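Side-chain contacts in D-aminoacyl-tRNA deacylase 1 (Homo sapiens, PDB 2OKV), which removes D-amino acids from mischarged tRNAs and glycine from mischarged tRNA(Ala), and may also act as an ATPase in DNA replication: residues W63-V67 with M68-Y72; K40-E43 with H44-K48. All coordinates share one frame; numbering follows the deposited sequence.

Contact 1: W63-V67 with M68-Y72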
loop_
_atom_site.group_PDB
_atom_site.type_symbol
_atom_site.label_atom_id
_atom_site.label_comp_id
_atom_site.label_asym_id
_atom_site.label_seq_id
_atom_site.Cartn_x
_atom_site.Cartn_y
_atom_site.Cartn_z
ATOM N N TRP B 63 10.153 -7.091 -14.080
ATOM C CA TRP B 63 9.089 -8.084 -13.880
ATOM C C TRP B 63 9.498 -9.498 -14.264
ATOM O O TRP B 63 8.703 -10.247 -14.851
ATOM C CB TRP B 63 7.815 -7.670 -14.649
ATOM C CG TRP B 63 7.557 -6.167 -14.641
ATOM C CD1 TRP B 63 7.344 -5.362 -15.722
ATOM C CD2 TRP B 63 7.517 -5.309 -13.489
ATOM N NE1 TRP B 63 7.172 -4.052 -15.316
ATOM C CE2 TRP B 63 7.267 -3.997 -13.950
ATOM C CE3 TRP B 63 7.675 -5.526 -12.111
ATOM C CZ2 TRP B 63 7.161 -2.904 -13.081
ATOM C CZ3 TRP B 63 7.566 -4.437 -11.243
ATOM C CH2 TRP B 63 7.310 -3.147 -11.732
ATOM N N SER B 64 10.738 -9.874 -13.970
ATOM C CA SER B 64 11.215 -11.195 -14.419
ATOM C C SER B 64 11.577 -12.157 -13.289
ATOM O O SER B 64 11.774 -13.340 -13.526
ATOM C CB SER B 64 12.367 -11.080 -15.433
ATOM O OG SER B 64 13.408 -10.246 -14.961
ATOM N N LYS B 65 11.664 -11.651 -12.064
ATOM C CA LYS B 65 12.054 -12.492 -10.940
ATOM C C LYS B 65 11.153 -12.248 -9.734
ATOM O O LYS B 65 10.797 -11.098 -9.428
ATOM C CB LYS B 65 13.518 -12.241 -10.565
ATOM C CG LYS B 65 14.534 -12.479 -11.689
ATOM C CD LYS B 65 15.090 -13.881 -11.697
ATOM C CE LYS B 65 16.075 -14.060 -12.853
ATOM N NZ LYS B 65 16.841 -15.332 -12.721
ATOM N N SER B 66 10.788 -13.324 -9.044
ATOM C CA SER B 66 10.053 -13.196 -7.771
ATOM C C SER B 66 11.006 -13.022 -6.587
ATOM O O SER B 66 12.215 -13.177 -6.729
ATOM C CB SER B 66 9.215 -14.437 -7.547
ATOM O OG SER B 66 10.055 -15.569 -7.365
ATOM N N VAL B 67 10.449 -12.746 -5.409
ATOM C CA VAL B 67 11.225 -12.669 -4.176
ATOM C C VAL B 67 12.048 -13.963 -3.966
ATOM O O VAL B 67 13.183 -13.909 -3.500
ATOM C CB VAL B 67 10.295 -12.328 -2.954
ATOM C CG1 VAL B 67 9.417 -13.523 -2.565
ATOM C CG2 VAL B 67 11.097 -11.818 -1.751
ATOM N N MET B 68 11.477 -15.111 -4.324
ATOM C CA MET B 68 12.145 -16.402 -4.134
ATOM C C MET B 68 13.268 -16.613 -5.146
ATOM O O MET B 68 14.304 -17.190 -4.809
ATOM C CB MET B 68 11.158 -17.565 -4.247
ATOM C CG MET B 68 10.194 -17.692 -3.105
ATOM S SD MET B 68 9.443 -19.328 -3.009
ATOM C CE MET B 68 10.772 -20.448 -3.448
ATOM N N ASP B 69 13.049 -16.167 -6.383
ATOM C CA ASP B 69 14.092 -16.185 -7.414
ATOM C C ASP B 69 15.320 -15.407 -6.953
ATOM O O ASP B 69 16.457 -15.814 -7.220
ATOM C CB ASP B 69 13.582 -15.568 -8.723
ATOM C CG ASP B 69 12.526 -16.414 -9.403
ATOM O OD1 ASP B 69 12.551 -17.655 -9.234
ATOM O OD2 ASP B 69 11.668 -15.836 -10.102
ATOM N N LYS B 70 15.074 -14.281 -6.274
ATOM C CA LYS B 70 16.135 -13.381 -5.830
ATOM C C LYS B 70 16.726 -13.786 -4.482
ATOM O O LYS B 70 17.760 -13.245 -4.065
ATOM C CB LYS B 70 15.616 -11.939 -5.734
ATOM C CG LYS B 70 15.102 -11.336 -7.029
ATOM C CD LYS B 70 16.205 -11.235 -8.084
ATOM C CE LYS B 70 17.075 -9.998 -7.884
ATOM N NZ LYS B 70 18.026 -9.854 -9.049
ATOM N N GLN B 71 16.073 -14.739 -3.813
ATOM C CA GLN B 71 16.381 -15.099 -2.437
ATOM C C GLN B 71 16.364 -13.840 -1.566
ATOM O O GLN B 71 17.243 -13.627 -0.739
ATOM C CB GLN B 71 17.716 -15.859 -2.330
ATOM C CG GLN B 71 17.732 -17.220 -3.041
ATOM C CD GLN B 71 17.096 -18.356 -2.226
ATOM O OE1 GLN B 71 16.195 -19.047 -2.712
ATOM N NE2 GLN B 71 17.577 -18.564 -0.989
ATOM N N TYR B 72 15.342 -13.011 -1.780
ATOM C CA TYR B 72 15.163 -11.782 -1.031
ATOM C C TYR B 72 14.226 -12.047 0.157
ATOM O O TYR B 72 13.769 -13.181 0.359
ATOM C CB TYR B 72 14.631 -10.661 -1.936
ATOM C CG TYR B 72 15.682 -9.959 -2.796
ATOM C CD1 TYR B 72 15.302 -9.043 -3.785
ATOM C CD2 TYR B 72 17.049 -10.202 -2.622
ATOM C CE1 TYR B 72 16.251 -8.379 -4.566
ATOM C CE2 TYR B 72 18.010 -9.554 -3.412
ATOM C CZ TYR B 72 17.598 -8.639 -4.373
ATOM O OH TYR B 72 18.542 -7.990 -5.148
HETATM O O HOH W 1 17.879 -14.875 -10.063
#
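At Ser66 the chain passes from a short extended segment into one weak turn of helix, a change of course that brings Ser66 CA within 5.0 Å of Asp69 CA. Each of these two residues uses its side chain to bind the backbone of the other. The hydroxyl of Ser66 lies between its own N and carbonyl carbon (chi1 66°), where OG accepts from Asp69 N at 3.2 Å. In return, Asp69 OD2 receives Ser66 N at 2.9 Å in a nearly straight bond (172°), on the anti side of the carboxylate and tilted 34° out of its plane. The reciprocal pair is a capping box with Ser66 as N-cap, and it satisfies polar groups at a largely buried serine. A Schellman motif closes the far end of the turn: Gln71, with positive phi, is the C-prime residue, and Tyr72 N reaches back to Val67 O at 2.9 Å. Just before the cap, Ser64 and Lys65 both face Phe55 in a classic beta bulge.

Lys65 runs across Asp69 at about a right angle, its CD 3.7 Å from Asp69 CB, and a water accepts from Lys65 NZ while donating weakly to Asp69 O. Lys70 doubles back at its second and third torsions, which lays its CD 3.8 Å from Lys65 CB and delivers NZ to the carbonyl of Glu56. The same lysine sets CB over the centre of one face of the Tyr72 ring, 3.4 Å above its plane, while Phe55 meets that tyrosine edge-to-face. Val67 directs CG2 to Tyr72 CB at 3.7 Å and packs on Phe55 as well.

Contact 2: K40-E43 with H44-K48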
loop_
_atom_site.group_PDB
_atom_site.type_symbol
_atom_site.label_atom_id
_atom_site.label_comp_id
_atom_site.label_asym_id
_atom_site.label_seq_id
_atom_site.Cartn_x
_atom_site.Cartn_y
_atom_site.Cartn_z
ATOM N N LYS B 40 -8.073 -22.552 1.591
ATOM C CA LYS B 40 -7.872 -22.339 0.153
ATOM C C LYS B 40 -7.271 -20.956 -0.157
ATOM O O LYS B 40 -6.275 -20.825 -0.885
ATOM C CB LYS B 40 -9.202 -22.542 -0.584
ATOM C CG LYS B 40 -9.097 -22.541 -2.103
ATOM C CD LYS B 40 -10.434 -22.861 -2.744
ATOM C CE LYS B 40 -10.428 -22.494 -4.204
ATOM N NZ LYS B 40 -11.695 -22.919 -4.851
ATOM N N GLU B 41 -7.858 -19.910 0.403
ATOM C CA GLU B 41 -7.366 -18.555 0.137
ATOM C C GLU B 41 -5.993 -18.345 0.767
ATOM O O GLU B 41 -5.114 -17.727 0.166
ATOM C CB GLU B 41 -8.360 -17.546 0.679
ATOM C CG GLU B 41 -9.734 -18.199 0.921
ATOM C CD GLU B 41 -10.734 -17.767 -0.074
ATOM O OE1 GLU B 41 -10.752 -16.551 -0.321
ATOM O OE2 GLU B 41 -11.499 -18.611 -0.599
ATOM N N LEU B 42 -5.809 -18.881 1.972
ATOM C CA LEU B 42 -4.512 -18.839 2.651
ATOM C C LEU B 42 -3.426 -19.402 1.728
ATOM O O LEU B 42 -2.437 -18.726 1.461
ATOM C CB LEU B 42 -4.582 -19.645 3.951
ATOM C CG LEU B 42 -3.406 -19.685 4.933
ATOM C CD1 LEU B 42 -3.910 -20.193 6.283
ATOM C CD2 LEU B 42 -2.256 -20.574 4.413
ATOM N N GLU B 43 -3.631 -20.629 1.245
ATOM C CA GLU B 43 -2.663 -21.304 0.356
ATOM C C GLU B 43 -2.476 -20.595 -0.986
ATOM O O GLU B 43 -1.349 -20.469 -1.486
ATOM C CB GLU B 43 -3.044 -22.776 0.166
ATOM C CG GLU B 43 -2.887 -23.553 1.475
ATOM C CD GLU B 43 -3.155 -25.045 1.384
ATOM O OE1 GLU B 43 -3.226 -25.582 0.258
ATOM O OE2 GLU B 43 -3.277 -25.695 2.460
ATOM N N HIS B 44 -3.578 -20.114 -1.550
ATOM C CA HIS B 44 -3.526 -19.367 -2.817
ATOM C C HIS B 44 -2.780 -18.037 -2.691
ATOM O O HIS B 44 -1.981 -17.683 -3.558
ATOM C CB HIS B 44 -4.937 -19.159 -3.369
ATOM C CG HIS B 44 -5.510 -20.364 -4.059
ATOM N ND1 HIS B 44 -5.509 -21.624 -3.496
ATOM C CD2 HIS B 44 -6.114 -20.493 -5.262
ATOM C CE1 HIS B 44 -6.085 -22.477 -4.324
ATOM N NE2 HIS B 44 -6.464 -21.816 -5.402
ATOM N N MET B 45 -3.020 -17.308 -1.605
ATOM C CA MET B 45 -2.329 -16.036 -1.380
ATOM C C MET B 45 -0.820 -16.219 -1.155
ATOM O O MET B 45 -0.016 -15.458 -1.700
ATOM C CB MET B 45 -2.960 -15.254 -0.223
ATOM C CG MET B 45 -2.361 -13.857 0.022
ATOM S SD MET B 45 -2.467 -12.752 -1.408
ATOM C CE MET B 45 -4.164 -12.180 -1.335
ATOM N N VAL B 46 -0.442 -17.229 -0.371
ATOM C CA VAL B 46 0.972 -17.577 -0.208
ATOM C C VAL B 46 1.646 -17.803 -1.585
ATOM O O VAL B 46 2.687 -17.217 -1.880
ATOM C CB VAL B 46 1.143 -18.821 0.661
ATOM C CG1 VAL B 46 2.565 -19.356 0.571
ATOM C CG2 VAL B 46 0.789 -18.499 2.129
ATOM N N ARG B 47 1.045 -18.658 -2.408
ATOM C CA ARG B 47 1.602 -18.955 -3.735
ATOM C C ARG B 47 1.768 -17.691 -4.581
ATOM O O ARG B 47 2.799 -17.506 -5.248
ATOM C CB ARG B 47 0.747 -19.991 -4.456
ATOM C CG ARG B 47 1.110 -21.419 -4.078
ATOM C CD ARG B 47 0.432 -22.456 -4.979
ATOM N NE ARG B 47 -0.734 -23.041 -4.309
ATOM C CZ ARG B 47 -1.997 -22.875 -4.702
ATOM N NH1 ARG B 47 -2.278 -22.154 -5.788
ATOM N NH2 ARG B 47 -2.981 -23.440 -4.009
ATOM N N LYS B 48 0.768 -16.811 -4.548
ATOM C CA LYS B 48 0.825 -15.574 -5.336
ATOM C C LYS B 48 1.933 -14.643 -4.875
ATOM O O LYS B 48 2.645 -14.081 -5.711
ATOM C CB LYS B 48 -0.515 -14.824 -5.324
ATOM C CG LYS B 48 -1.630 -15.507 -6.122
ATOM C CD LYS B 48 -2.987 -15.120 -5.551
ATOM C CE LYS B 48 -3.593 -13.935 -6.252
ATOM N NZ LYS B 48 -4.460 -14.409 -7.374
#
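Different first torsions bring the side chains of Lys40 and His44 together: Lys40 sends CG anti to its backbone N (chi1 -172°) and stays extended beyond it, whereas His44 holds CG anti to its own carbonyl carbon (chi1 -79°), swinging the imidazole back along the helix. This is i to i+4 packing on helix 39-51, which belongs to the connection between the neighbouring parallel strands 26-32 and 73-78. The same His44 torsion brings its ND1 to 2.8 Å from Lys40 O. Lys40 CG makes an off-centre CH-pi contact with the His44 ring, 4.1 Å from its centroid and 30° off the normal, and Lys40 CE passes farther along the ring near NE2. The backbone ties the same pair, His44 N bonding to Lys40 O at 2.9 Å.

Over the opposite face of the imidazole lies Arg47, one turn further on. Its chain bends at the third torsion and sets NH1 above the ring centre, 3.9 Å from the plane. The guanidinium is steeply inclined to the ring, and its NH2 tips down beside His44 ND1, 3.2 Å away. The histidine is thus sandwiched between a methylene and a guanidinium, and Ser147 and Pro150 also touch it. Glu43 also leans back toward the N-terminal end, with OE2 bonded to Gln39; its OE1 stays 4.8 Å from Arg47 NH2, not in direct contact.

The buried side of the helix is apolar. Leu42 packs on Phe105 and Gln112 of helix 99-116 and Val46 on Phe109, so these two residues join the helices. Within the turn itself, Val46 CG2 comes to 3.3 Å from Leu42 O and 4.3 Å from Leu42 CD2.

In the fold
Both contacts belong to the long connection between parallel strands 26-32 and 73-78, contact 2 in its first helix and contact 1 where the chain is about to enter the second strand. Their centres lie 18 Å apart and their nearest atoms about 7 Å, so they do not touch. Each is set back from the magnesium ion bound at Val4 and Cys28: the side chain of Met45 in contact 2 is about 11 Å from the metal, that of Val67 in contact 1 about 12 Å. Contact 2 packs against helix 99-116 of its own chain, whereas Trp63, at the start of segment 63-67 and apart from the capping box, meets Phe93 and Pro91 of the second subunit.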